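Local coordinates for 2-hydroxyhepta-2,4-diene-1,7-dioate isomerase (Corynebacterium glutamicum, PDB 4DBF), which probably acts as a metal-dependent lyase of the fumarylacetoacetate hydrolase family, with oxaloacetate decarboxylase activity at a magnesium site, at residues A[80-85]-A[244-249]; A[141-146]-A[156-161]; A[214-219]-A[267-272]; A[124-129]-A[283-288]; A[205-210]-A[227-232]. All coordinates share one frame; numbering follows the deposited sequence.

Interaction 1 of 5, residues A[80-85]-A[244-249]; sequences PSKVVA and ASMTLL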
# COMPACT_ATOMS: atom_id res chain seq x y z
N PRO A 80 8.92 2.55 3.88
CA PRO A 80 8.62 1.56 2.85
C PRO A 80 7.54 2.00 1.89
O PRO A 80 6.64 2.61 2.32
CB PRO A 80 8.13 0.38 3.65
CG PRO A 80 7.61 0.96 4.90
CD PRO A 80 8.39 2.18 5.18
N SER A 81 7.64 1.60 0.63
CA SER A 81 6.61 1.83 -0.37
C SER A 81 5.34 1.05 -0.05
O SER A 81 4.27 1.52 -0.26
CB SER A 81 7.08 1.53 -1.80
OG SER A 81 6.90 0.21 -2.14
N LYS A 82 5.52 -0.13 0.49
CA LYS A 82 4.44 -0.89 1.03
C LYS A 82 4.90 -1.85 2.10
O LYS A 82 6.04 -2.14 2.22
CB LYS A 82 3.70 -1.63 -0.06
CG LYS A 82 4.56 -2.51 -0.93
CD LYS A 82 3.78 -3.10 -2.07
CE LYS A 82 4.61 -4.08 -2.86
NZ LYS A 82 5.72 -3.48 -3.59
N VAL A 83 3.94 -2.32 2.88
CA VAL A 83 4.16 -3.28 3.93
C VAL A 83 3.27 -4.48 3.64
O VAL A 83 2.09 -4.35 3.56
CB VAL A 83 3.82 -2.73 5.30
CG1 VAL A 83 4.04 -3.80 6.34
CG2 VAL A 83 4.60 -1.47 5.56
N VAL A 84 3.89 -5.62 3.42
CA VAL A 84 3.15 -6.81 3.08
C VAL A 84 3.21 -7.74 4.25
O VAL A 84 4.24 -7.98 4.75
CB VAL A 84 3.68 -7.52 1.85
CG1 VAL A 84 2.80 -8.70 1.52
CG2 VAL A 84 3.81 -6.59 0.67
N ALA A 85 2.06 -8.18 4.69
CA ALA A 85 1.96 -8.95 5.89
C ALA A 85 1.24 -10.28 5.69
O ALA A 85 0.43 -10.40 4.85
CB ALA A 85 1.30 -8.15 6.96
N ALA A 244 5.71 -13.80 -6.31
CA ALA A 244 5.03 -14.40 -7.43
C ALA A 244 3.85 -13.56 -7.92
O ALA A 244 3.39 -13.72 -9.02
CB ALA A 244 4.56 -15.78 -7.10
N SER A 245 3.35 -12.70 -7.05
CA SER A 245 2.20 -11.88 -7.34
C SER A 245 2.58 -10.39 -7.52
O SER A 245 2.09 -9.76 -8.37
CB SER A 245 1.14 -12.02 -6.23
OG SER A 245 0.42 -13.20 -6.32
N MET A 246 3.47 -9.90 -6.67
CA MET A 246 3.81 -8.52 -6.50
C MET A 246 5.29 -8.23 -6.61
O MET A 246 6.04 -8.85 -5.95
CB MET A 246 3.48 -8.12 -5.08
CG MET A 246 2.18 -7.46 -4.83
SD MET A 246 1.86 -7.35 -3.07
CE MET A 246 0.25 -8.05 -3.18
N THR A 247 5.68 -7.21 -7.35
CA THR A 247 7.04 -6.72 -7.31
C THR A 247 7.31 -6.10 -5.95
O THR A 247 6.53 -5.35 -5.46
CB THR A 247 7.32 -5.64 -8.39
OG1 THR A 247 7.21 -6.20 -9.68
CG2 THR A 247 8.70 -5.08 -8.25
N LEU A 248 8.44 -6.43 -5.37
CA LEU A 248 8.91 -5.79 -4.17
C LEU A 248 10.09 -4.84 -4.44
O LEU A 248 10.87 -5.11 -5.29
CB LEU A 248 9.26 -6.84 -3.12
CG LEU A 248 8.18 -7.79 -2.61
CD1 LEU A 248 8.71 -8.78 -1.61
CD2 LEU A 248 7.02 -7.01 -2.07
N LEU A 249 10.17 -3.76 -3.69
CA LEU A 249 11.15 -2.71 -3.90
C LEU A 249 12.06 -2.58 -2.67
O LEU A 249 11.64 -2.93 -1.57
CB LEU A 249 10.38 -1.42 -4.14
CG LEU A 249 9.49 -1.45 -5.38
CD1 LEU A 249 8.69 -0.19 -5.54
CD2 LEU A 249 10.38 -1.68 -6.61
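Residues 81-84 and 246-249 run with their end-to-end directions 134° apart and stay well separated, the nearest CA atoms, those of Ser-81 and Leu-249, lying 7.3 Å apart, so the gap is bridged by side chains rather than by a backbone ladder. Lys-82 carries most of it. Its aliphatic chain is extended up to CE and then bends at the last torsion (chi4 -67°), which turns NZ onto the main-chain O of Thr-247, 2.8 Å away. The ammonium lies in the plane of that carbonyl, with a C=O...N angle of 154°. The same nitrogen forms a salt bridge with Asp-252, whose other carboxylate oxygen accepts a bond with Ser-81 OG. Lys-82 thus reaches from just before strand 83-87, which pairs in parallel with strand 253-255, to the loop that leads from helix 235-243 into the latter strand, within the beta core of the FAH-type domain. Apolar contacts flank the charge. Lys-82 CE approaches Leu-248 CD2 to 3.9 Å, the two side chains crossing at about a right angle. From the strand itself, Val-84 directs CG2 at the loop, where it meets Met-246 SD at 4.3 Å and Leu-248 CD2 at 4.2 Å. At the more exposed margin Leu-249 CD1 reaches Ser-81 OG at 3.9 Å, while the hydroxyl of Thr-247 bonds to Asp-187 of the second subunit.

Interaction 2 of 5, residues A[141-146]-A[156-161]; sequences VVIGKP and KSVVLG
Four backbone hydrogen bonds tie Val-142 and Gly-144 to residues 158-161. Val-142 N meets Gly-161 O at 2.9 Å in a nearly straight bond (N-H...O 174°). In return, Val-142 O receives two donors: Leu-160 N at 2.8 Å, with a more bent N-H...O angle of 140°, and Gly-161 N at 3.5 Å, a weak bond. Gly-144 N then bonds to Val-158 O at 2.8 Å, one residue beyond the close pairing of Ile-143 with Val-159.

The apolar contacts fall on different sides of this ladder. Val-141 lays CG1 against Val-159 CB (3.7 Å), the two side chains meeting at about a right angle. Val-142 and Leu-160 instead run side by side and point the same way, CG1 of the former being 4.2 Å from CD2 of the latter. Ile-143 starts out away from the partner segment, but a turn at the second torsion (chi2 -53°) brings CD1 back to 4.2 Å from Val-158 CG2. Helix 235-243 covers the Val-158 and Val-159 side through Ile-239.

Among the polar side chains, Lys-145 lays its alkyl part (CD) 3.9 Å from Ser-157 O, while Ser-157 OG bonds to Asp-154 O.

With Leu-160 and Gly-161 both opposite Val-142, the register slips by one, which is a classic beta bulge in the antiparallel pair formed by strands 133-143 and 159-170.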
# COMPACT_ATOMS: atom_id res chain seq x y z
N VAL A 141 10.99 -8.43 7.63
CA VAL A 141 12.02 -8.51 6.64
C VAL A 141 12.09 -7.20 5.86
O VAL A 141 11.10 -6.72 5.40
CB VAL A 141 11.75 -9.62 5.65
CG1 VAL A 141 12.81 -9.66 4.62
CG2 VAL A 141 11.63 -10.96 6.34
N VAL A 142 13.27 -6.66 5.71
CA VAL A 142 13.40 -5.52 4.86
C VAL A 142 14.08 -5.88 3.54
O VAL A 142 15.16 -6.39 3.52
CB VAL A 142 14.15 -4.37 5.54
CG1 VAL A 142 14.28 -3.22 4.60
CG2 VAL A 142 13.45 -3.96 6.80
N ILE A 143 13.37 -5.60 2.46
CA ILE A 143 13.78 -5.90 1.11
C ILE A 143 14.90 -4.95 0.66
O ILE A 143 14.88 -3.80 0.92
CB ILE A 143 12.60 -5.86 0.12
CG1 ILE A 143 11.59 -6.96 0.40
CG2 ILE A 143 13.08 -6.05 -1.30
CD1 ILE A 143 12.20 -8.32 0.46
N GLY A 144 15.89 -5.52 -0.00
CA GLY A 144 17.11 -4.84 -0.32
C GLY A 144 17.33 -4.50 -1.78
O GLY A 144 18.17 -3.73 -2.12
N LYS A 145 16.55 -5.11 -2.64
CA LYS A 145 16.62 -4.83 -4.03
C LYS A 145 15.32 -5.17 -4.71
O LYS A 145 14.56 -5.95 -4.23
CB LYS A 145 17.80 -5.54 -4.63
CG LYS A 145 17.70 -7.03 -4.65
CD LYS A 145 18.87 -7.60 -5.42
CE LYS A 145 18.48 -8.81 -6.21
NZ LYS A 145 19.64 -9.59 -6.66
N PRO A 146 15.05 -4.54 -5.83
CA PRO A 146 13.80 -4.79 -6.51
C PRO A 146 13.80 -6.20 -6.93
O PRO A 146 14.82 -6.68 -7.32
CB PRO A 146 13.83 -3.87 -7.70
CG PRO A 146 15.15 -3.28 -7.75
CD PRO A 146 16.00 -3.81 -6.67
N LYS A 156 17.53 -15.16 0.50
CA LYS A 156 18.56 -14.30 1.10
C LYS A 156 19.12 -13.23 0.20
O LYS A 156 19.44 -12.15 0.67
CB LYS A 156 19.72 -15.12 1.73
CG LYS A 156 19.27 -15.93 2.97
CD LYS A 156 20.42 -16.66 3.67
CE LYS A 156 19.83 -17.68 4.64
NZ LYS A 156 20.81 -18.30 5.62
N SER A 157 19.19 -13.47 -1.08
CA SER A 157 19.74 -12.52 -2.02
C SER A 157 18.96 -11.20 -2.14
O SER A 157 19.47 -10.25 -2.61
CB SER A 157 19.87 -13.16 -3.37
OG SER A 157 18.63 -13.22 -3.99
N VAL A 158 17.71 -11.19 -1.68
CA VAL A 158 16.87 -10.01 -1.78
C VAL A 158 16.62 -9.29 -0.47
O VAL A 158 16.01 -8.26 -0.47
CB VAL A 158 15.51 -10.30 -2.42
CG1 VAL A 158 15.62 -10.85 -3.81
CG2 VAL A 158 14.65 -11.15 -1.54
N VAL A 159 17.07 -9.84 0.64
CA VAL A 159 16.85 -9.16 1.89
C VAL A 159 18.03 -8.33 2.40
O VAL A 159 19.15 -8.77 2.45
CB VAL A 159 16.13 -9.99 2.99
CG1 VAL A 159 15.48 -11.26 2.52
CG2 VAL A 159 16.88 -10.08 4.29
N LEU A 160 17.71 -7.10 2.76
CA LEU A 160 18.65 -6.24 3.40
C LEU A 160 18.93 -6.71 4.81
O LEU A 160 20.04 -6.80 5.19
CB LEU A 160 18.15 -4.80 3.43
CG LEU A 160 19.01 -3.80 4.16
CD1 LEU A 160 20.38 -3.65 3.59
CD2 LEU A 160 18.37 -2.45 4.39
N GLY A 161 17.90 -6.96 5.57
CA GLY A 161 18.07 -7.40 6.94
C GLY A 161 16.75 -7.58 7.65
O GLY A 161 15.67 -7.58 7.00

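Interaction 3 of 5, residues A[214-219]-A[267-272]; sequences LTHDGE and DGDYIE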
# COMPACT_ATOMS: atom_id res chain seq x y z
N LEU A 214 3.53 -6.20 28.00
CA LEU A 214 2.56 -5.14 28.10
C LEU A 214 2.57 -4.57 29.51
O LEU A 214 2.35 -5.31 30.48
CB LEU A 214 1.15 -5.63 27.78
CG LEU A 214 -0.05 -4.66 27.78
CD1 LEU A 214 0.04 -3.54 26.73
CD2 LEU A 214 -1.39 -5.44 27.60
N THR A 215 2.79 -3.27 29.61
CA THR A 215 2.67 -2.61 30.88
C THR A 215 1.27 -2.00 30.93
O THR A 215 0.94 -1.13 30.13
CB THR A 215 3.77 -1.53 31.00
OG1 THR A 215 5.07 -2.14 30.87
CG2 THR A 215 3.63 -0.66 32.34
N HIS A 216 0.45 -2.44 31.89
CA HIS A 216 -0.91 -1.93 32.08
C HIS A 216 -1.07 -1.66 33.58
O HIS A 216 -0.72 -2.52 34.41
CB HIS A 216 -1.97 -2.94 31.59
CG HIS A 216 -3.38 -2.46 31.73
ND1 HIS A 216 -4.32 -3.13 32.50
CD2 HIS A 216 -4.01 -1.38 31.23
CE1 HIS A 216 -5.47 -2.47 32.45
NE2 HIS A 216 -5.31 -1.40 31.68
N ASP A 217 -1.55 -0.47 33.91
CA ASP A 217 -1.73 -0.07 35.33
C ASP A 217 -0.42 -0.21 36.08
O ASP A 217 -0.38 -0.82 37.13
CB ASP A 217 -2.77 -0.98 35.98
CG ASP A 217 -4.16 -0.63 35.58
OD1 ASP A 217 -4.37 0.53 35.18
OD2 ASP A 217 -5.04 -1.52 35.65
N GLY A 218 0.67 0.26 35.46
CA GLY A 218 2.02 0.17 36.02
C GLY A 218 2.63 -1.21 36.22
O GLY A 218 3.77 -1.32 36.65
N GLU A 219 1.86 -2.27 35.94
CA GLU A 219 2.35 -3.63 36.02
C GLU A 219 2.67 -4.15 34.61
O GLU A 219 1.91 -3.95 33.66
CB GLU A 219 1.30 -4.53 36.70
CG GLU A 219 1.61 -6.03 36.63
CD GLU A 219 1.01 -6.84 37.77
OE1 GLU A 219 0.32 -6.24 38.65
OE2 GLU A 219 1.25 -8.08 37.81
N ASP A 267 -5.34 3.26 26.44
CA ASP A 267 -4.63 4.52 26.66
C ASP A 267 -3.84 4.41 27.95
O ASP A 267 -4.35 3.90 28.91
CB ASP A 267 -5.63 5.66 26.69
CG ASP A 267 -5.01 6.92 27.18
OD1 ASP A 267 -4.30 7.59 26.41
OD2 ASP A 267 -5.22 7.21 28.37
N GLY A 268 -2.57 4.83 27.95
CA GLY A 268 -1.69 4.62 29.13
C GLY A 268 -0.74 3.43 29.15
O GLY A 268 0.28 3.47 29.86
N ASP A 269 -1.08 2.34 28.43
CA ASP A 269 -0.25 1.15 28.41
C ASP A 269 1.05 1.46 27.71
O ASP A 269 1.22 2.53 27.06
CB ASP A 269 -0.95 -0.03 27.64
CG ASP A 269 -2.17 -0.55 28.38
OD1 ASP A 269 -2.38 -0.08 29.57
OD2 ASP A 269 -2.92 -1.39 27.82
N TYR A 270 1.96 0.50 27.80
CA TYR A 270 3.18 0.57 27.05
C TYR A 270 3.39 -0.85 26.55
O TYR A 270 3.18 -1.79 27.29
CB TYR A 270 4.35 0.98 27.94
CG TYR A 270 5.65 1.22 27.18
CD1 TYR A 270 5.92 2.46 26.59
CD2 TYR A 270 6.58 0.20 27.04
CE1 TYR A 270 7.14 2.67 25.86
CE2 TYR A 270 7.82 0.42 26.35
CZ TYR A 270 8.06 1.64 25.76
OH TYR A 270 9.26 1.83 25.11
N ILE A 271 3.84 -0.98 25.31
CA ILE A 271 4.07 -2.30 24.71
C ILE A 271 5.51 -2.43 24.18
O ILE A 271 6.00 -1.56 23.48
CB ILE A 271 2.98 -2.62 23.58
CG1 ILE A 271 3.21 -4.00 22.95
CG2 ILE A 271 2.94 -1.60 22.43
CD1 ILE A 271 3.01 -5.20 23.88
N GLU A 272 6.19 -3.51 24.51
CA GLU A 272 7.56 -3.67 24.07
C GLU A 272 7.73 -5.05 23.47
O GLU A 272 7.57 -6.08 24.17
CB GLU A 272 8.51 -3.50 25.25
CG GLU A 272 9.99 -3.54 24.93
CD GLU A 272 10.81 -3.33 26.20
OE1 GLU A 272 10.83 -4.24 27.05
OE2 GLU A 272 11.40 -2.27 26.35
O HOH W 1 -2.07 1.58 31.86
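Thr-215 and Tyr-270 form a hydrogen-bonded pair in an antiparallel ladder between strands 209-216 and 270-275, inner neighbours of a five-stranded mixed sheet; the local axes run 166° apart. Thr-215 N reaches Tyr-270 O at 2.8 Å, and Tyr-270 N returns a bond to Thr-215 O at 3.0 Å. The same two oxygens receive CA-H contacts, Asp-269 CA coming to 3.1 Å from Thr-215 O.

Beside this pair Leu-214 and Ile-271 face each other across a non-hydrogen-bonded position, their side chains on one face of the sheet. In Leu-214, with CG opposite the backbone N (chi1 -178°) and chi2 at 62°, CD1 reaches across to Asp-269 CB, 3.8 Å away. Leu-214 CB meets Ile-271 CD1 at 4.3 Å, and Met-265 packs on both residues. The other face carries Thr-215 and Tyr-270, whose CB atoms are 4.0 Å apart; from there the tyrosine ring leads away to place its hydroxyl on Glu-121, while Thr-215 OG1 bonds to Thr-220 on the next strand.

Further out, a type I' turn from His-216 to Glu-219 reverses the chain into strand 219-227. The carboxylate of Asp-269 is anchored through OD2 to Val-266 N. Its OD1 accepts a hydrogen bond from a water at 2.8 Å, and that water accepts the backbone N-H of Asp-217 at 2.9 Å.

Interaction 4 of 5, residues A[124-129]-A[283-288]; sequences IRIPSF and NPVVDA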
# COMPACT_ATOMS: atom_id res chain seq x y z
N ILE A 124 1.29 4.85 19.74
CA ILE A 124 0.26 4.19 18.99
C ILE A 124 -1.04 4.92 19.33
O ILE A 124 -1.51 4.85 20.42
CB ILE A 124 0.14 2.72 19.41
CG1 ILE A 124 1.40 1.96 19.06
CG2 ILE A 124 -1.07 2.09 18.79
CD1 ILE A 124 1.55 0.66 19.78
N ARG A 125 -1.61 5.61 18.39
CA ARG A 125 -2.78 6.44 18.67
C ARG A 125 -4.08 5.80 18.24
O ARG A 125 -4.41 5.76 17.11
CB ARG A 125 -2.62 7.82 18.05
CG ARG A 125 -1.29 8.44 18.34
CD ARG A 125 -1.08 9.72 17.60
NE ARG A 125 -1.74 10.77 18.31
CZ ARG A 125 -2.85 11.37 17.93
NH1 ARG A 125 -3.44 11.05 16.82
NH2 ARG A 125 -3.36 12.31 18.67
N ILE A 126 -4.83 5.34 19.21
CA ILE A 126 -6.04 4.63 18.95
C ILE A 126 -7.26 5.51 18.80
O ILE A 126 -7.66 6.12 19.73
CB ILE A 126 -6.31 3.63 20.07
CG1 ILE A 126 -5.15 2.69 20.23
CG2 ILE A 126 -7.59 2.88 19.82
CD1 ILE A 126 -5.12 2.02 21.56
N PRO A 127 -7.87 5.56 17.64
CA PRO A 127 -9.12 6.31 17.52
C PRO A 127 -10.29 5.65 18.24
O PRO A 127 -10.27 4.51 18.56
CB PRO A 127 -9.38 6.36 16.04
CG PRO A 127 -8.42 5.45 15.42
CD PRO A 127 -7.53 4.86 16.42
N SER A 128 -11.30 6.44 18.51
CA SER A 128 -12.38 6.00 19.37
C SER A 128 -13.17 4.84 18.81
O SER A 128 -13.65 4.06 19.54
CB SER A 128 -13.32 7.15 19.67
OG SER A 128 -13.91 7.62 18.51
N PHE A 129 -13.29 4.77 17.51
CA PHE A 129 -14.04 3.73 16.86
C PHE A 129 -13.28 2.44 16.72
O PHE A 129 -13.79 1.49 16.19
CB PHE A 129 -14.51 4.17 15.50
CG PHE A 129 -13.42 4.58 14.60
CD1 PHE A 129 -12.83 3.68 13.75
CD2 PHE A 129 -12.96 5.86 14.62
CE1 PHE A 129 -11.81 4.06 12.92
CE2 PHE A 129 -11.94 6.25 13.79
CZ PHE A 129 -11.37 5.35 12.95
N ASN A 283 6.57 1.02 22.49
CA ASN A 283 5.72 2.17 22.14
C ASN A 283 4.69 2.41 23.23
O ASN A 283 4.05 1.46 23.73
CB ASN A 283 4.97 1.93 20.80
CG ASN A 283 5.92 1.84 19.61
OD1 ASN A 283 6.21 2.85 18.92
ND2 ASN A 283 6.39 0.65 19.35
N PRO A 284 4.49 3.70 23.57
CA PRO A 284 3.39 3.99 24.44
C PRO A 284 2.08 3.97 23.67
O PRO A 284 2.03 4.11 22.42
CB PRO A 284 3.75 5.38 25.01
CG PRO A 284 4.43 6.06 23.84
CD PRO A 284 5.21 4.91 23.14
N VAL A 285 1.00 3.74 24.40
CA VAL A 285 -0.33 3.72 23.80
C VAL A 285 -1.17 4.91 24.30
O VAL A 285 -1.23 5.18 25.52
CB VAL A 285 -1.04 2.39 24.15
CG1 VAL A 285 -2.44 2.32 23.51
CG2 VAL A 285 -0.12 1.15 23.71
N VAL A 286 -1.85 5.58 23.37
CA VAL A 286 -2.73 6.70 23.69
C VAL A 286 -4.06 6.68 22.94
O VAL A 286 -4.15 6.09 21.87
CB VAL A 286 -2.02 8.09 23.48
CG1 VAL A 286 -0.70 8.12 24.22
CG2 VAL A 286 -1.79 8.42 22.02
N ASP A 287 -5.10 7.34 23.48
CA ASP A 287 -6.33 7.54 22.72
C ASP A 287 -6.04 8.64 21.71
O ASP A 287 -5.45 9.66 22.06
CB ASP A 287 -7.50 7.93 23.63
CG ASP A 287 -7.93 6.81 24.58
OD1 ASP A 287 -8.21 7.13 25.79
OD2 ASP A 287 -7.98 5.61 24.17
N ALA A 288 -6.38 8.42 20.45
CA ALA A 288 -6.25 9.46 19.43
C ALA A 288 -7.35 10.47 19.69
O ALA A 288 -7.07 11.66 19.68
CB ALA A 288 -6.36 8.90 18.01
OXT ALA A 288 -8.54 10.14 19.92
O HOH W 2 -9.38 5.37 21.69
O HOH W 3 -11.01 9.26 17.93
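Ile-124, Arg-125 and Ile-126 line up beside Val-285, Val-286 and Asp-287 in a parallel beta ladder, strand 124-126 forming one outermost strand, within the chain, of the five-stranded mixed sheet; the short axes diverge by 24°. Three inter-strand pairs set which side chains can meet. On one face Ile-126 and Val-285 cross obliquely, and CD1 of the isoleucine presses to 3.3 Å from Val-285 CG1, tighter than normal van der Waals contact. Ile-124 instead reaches back at about a right angle, its CD1 coming 3.8 Å from Asn-283 CB. Pro-191 packs against this pair from strand 190-197, and Ile-271 touches Ile-124.

The opposite face belongs to Arg-125 and Val-286. Arg-125 CG lies 3.7 Å from Val-286 CG2, and a bend at chi3 (82°) turns the guanidinium back over the end of the chain. Ala-288 CA then sits 3.9 Å above one face of that group, toward its rim, a contact made through carbon.

Backbone bonds fix this register: Ile-124 straddles Val-285 by bonding Pro-284 O and Val-286 N, and Ile-126 straddles Asp-287. Ile-126 N meets Val-286 O at 2.8 Å. Ala-288 N comes down on Ile-126 O at 2.7 Å, but from well above the carbonyl plane, 59° out of it. Past the ladder a water accepts the N-H of Ser-128 at 2.9 Å and donates to the terminal oxygen OXT of Ala-288 at 3.3 Å.

Interaction 5 of 5, residues A[205-210]-A[227-232]; sequences LDNLPI and NSNQMI
Ser-228 is wedged against Leu-205 and Leu-208 in the close part of this contact. Its OG, set between its own backbone N and carbonyl carbon (chi1 73°), donates a hydrogen bond to Leu-205 O at 2.6 Å, from above the carbonyl plane, and lies 3.2 Å from Leu-208 CB. Ser-228 N adds a bond to Leu-208 O at 2.8 Å, extending the antiparallel pairing that ends at Pro-209 and Asn-227. Leu-139 covers both leucines from strand 133-143.

Toward solvent the grip passes to amides. Asn-229 ND2 bonds Asp-206 O at 3.1 Å, with that oxygen in its amide plane. Asn-207 OD1 accepts from Asn-227 ND2 at 3.0 Å, their amide planes only 14° apart. The side chain of Asp-206 sets out away from the partner segment.

Asn-227 joins the two zones. Its OD1 accepts the N-H of Asn-229 at 2.9 Å on a lone pair, closing an Asx turn at the start of the 3-10 segment 228-230, and also takes a weak bond from Leu-208 N. With oxygen receiving and nitrogen giving, the Asn-227 amide has its rotation defined, and three successive polar side chains fasten the exit of strand 219-227 to the loop entering strand 209-216.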
# COMPACT_ATOMS: atom_id res chain seq x y z
N LEU A 205 16.30 -18.92 12.48
CA LEU A 205 14.86 -18.97 12.17
C LEU A 205 14.20 -20.27 12.69
O LEU A 205 12.95 -20.38 12.79
CB LEU A 205 14.62 -18.76 10.68
CG LEU A 205 14.99 -17.34 10.19
CD1 LEU A 205 14.85 -17.22 8.65
CD2 LEU A 205 14.21 -16.24 10.89
N ASP A 206 15.05 -21.23 13.06
CA ASP A 206 14.65 -22.50 13.66
C ASP A 206 14.42 -22.38 15.17
O ASP A 206 13.87 -23.30 15.80
CB ASP A 206 15.72 -23.57 13.35
CG ASP A 206 15.40 -24.38 12.11
OD1 ASP A 206 15.87 -25.55 11.98
OD2 ASP A 206 14.62 -23.86 11.28
N ASN A 207 14.88 -21.28 15.76
CA ASN A 207 14.71 -21.04 17.18
C ASN A 207 14.88 -19.55 17.50
O ASN A 207 15.91 -19.14 17.99
CB ASN A 207 15.70 -21.88 18.01
CG ASN A 207 15.42 -21.81 19.50
OD1 ASN A 207 14.29 -21.50 19.93
ND2 ASN A 207 16.46 -22.08 20.32
N LEU A 208 13.88 -18.74 17.13
CA LEU A 208 13.85 -17.33 17.47
C LEU A 208 12.65 -17.02 18.38
O LEU A 208 11.53 -16.99 17.90
CB LEU A 208 13.69 -16.51 16.20
CG LEU A 208 14.03 -15.03 16.36
CD1 LEU A 208 15.48 -14.87 16.87
CD2 LEU A 208 13.82 -14.34 14.99
N PRO A 209 12.89 -16.81 19.70
CA PRO A 209 11.85 -16.44 20.63
C PRO A 209 11.37 -15.01 20.27
O PRO A 209 12.17 -14.18 19.91
CB PRO A 209 12.57 -16.41 21.99
CG PRO A 209 13.93 -17.06 21.75
CD PRO A 209 14.23 -16.85 20.34
N ILE A 210 10.07 -14.75 20.26
CA ILE A 210 9.60 -13.39 20.01
C ILE A 210 8.67 -13.07 21.17
O ILE A 210 7.65 -13.73 21.32
CB ILE A 210 8.87 -13.30 18.68
CG1 ILE A 210 9.83 -13.54 17.51
CG2 ILE A 210 8.16 -11.92 18.55
CD1 ILE A 210 9.09 -13.76 16.19
N ASN A 227 7.64 -18.27 18.85
CA ASN A 227 8.92 -18.58 18.27
C ASN A 227 8.80 -18.68 16.78
O ASN A 227 7.84 -19.19 16.31
CB ASN A 227 9.44 -19.86 18.87
CG ASN A 227 10.88 -20.10 18.55
OD1 ASN A 227 11.22 -20.39 17.45
ND2 ASN A 227 11.71 -20.02 19.54
N SER A 228 9.77 -18.17 16.04
CA SER A 228 9.73 -18.24 14.57
C SER A 228 9.63 -19.65 14.02
O SER A 228 9.30 -19.86 12.87
CB SER A 228 10.95 -17.56 13.97
OG SER A 228 12.06 -18.37 14.19
N ASN A 229 9.98 -20.63 14.84
CA ASN A 229 9.83 -22.00 14.40
C ASN A 229 8.39 -22.49 14.44
O ASN A 229 8.13 -23.62 14.06
CB ASN A 229 10.80 -22.91 15.19
CG ASN A 229 10.35 -23.14 16.64
OD1 ASN A 229 9.15 -23.10 16.97
ND2 ASN A 229 11.33 -23.42 17.50
N GLN A 230 7.43 -21.66 14.91
CA GLN A 230 6.00 -21.92 14.74
C GLN A 230 5.47 -21.50 13.33
O GLN A 230 4.29 -21.69 13.03
CB GLN A 230 5.19 -21.11 15.75
CG GLN A 230 5.45 -21.37 17.23
CD GLN A 230 4.50 -20.58 18.11
OE1 GLN A 230 3.27 -20.72 18.05
NE2 GLN A 230 5.06 -19.73 18.90
N MET A 231 6.30 -20.87 12.51
CA MET A 231 5.84 -20.39 11.20
C MET A 231 5.39 -21.54 10.31
O MET A 231 6.07 -22.53 10.22
CB MET A 231 6.96 -19.62 10.47
CG MET A 231 7.01 -18.17 10.93
SD MET A 231 8.61 -17.41 10.51
CE MET A 231 8.37 -17.02 8.83
N ILE A 232 4.28 -21.37 9.61
CA ILE A 232 3.82 -22.36 8.67
C ILE A 232 4.52 -22.25 7.32
O ILE A 232 5.03 -23.25 6.75
CB ILE A 232 2.27 -22.26 8.55
CG1 ILE A 232 1.63 -22.59 9.91
CG2 ILE A 232 1.74 -23.15 7.41
CD1 ILE A 232 0.16 -22.11 10.00

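How the interactions relate
Interactions 3 and 4 are neighbours in one sheet, their centres 12 Å apart; adjoining strands 270-275 and 279-287 join them through probable hydrogen bonds from Gly-268 N to Val-285 O and from Asn-283 N to Ile-271 O, both 2.8 Å. Interaction 5 shares strand 209-216 with interaction 3, 25 Å away between centres. Interactions 1 and 2 pack together at the other end of the domain, Leu-248 CD1 lying 4.0 Å from Ile-143 CG1. The magnesium site of Glu-136, Glu-138 and Asp-167 lies among them: the side chain of Ile-210 in interaction 5 is about 6 Å from that of Glu-138, and the side chain of Val-84 in interaction 1 is about 11 Å from the magnesium ion.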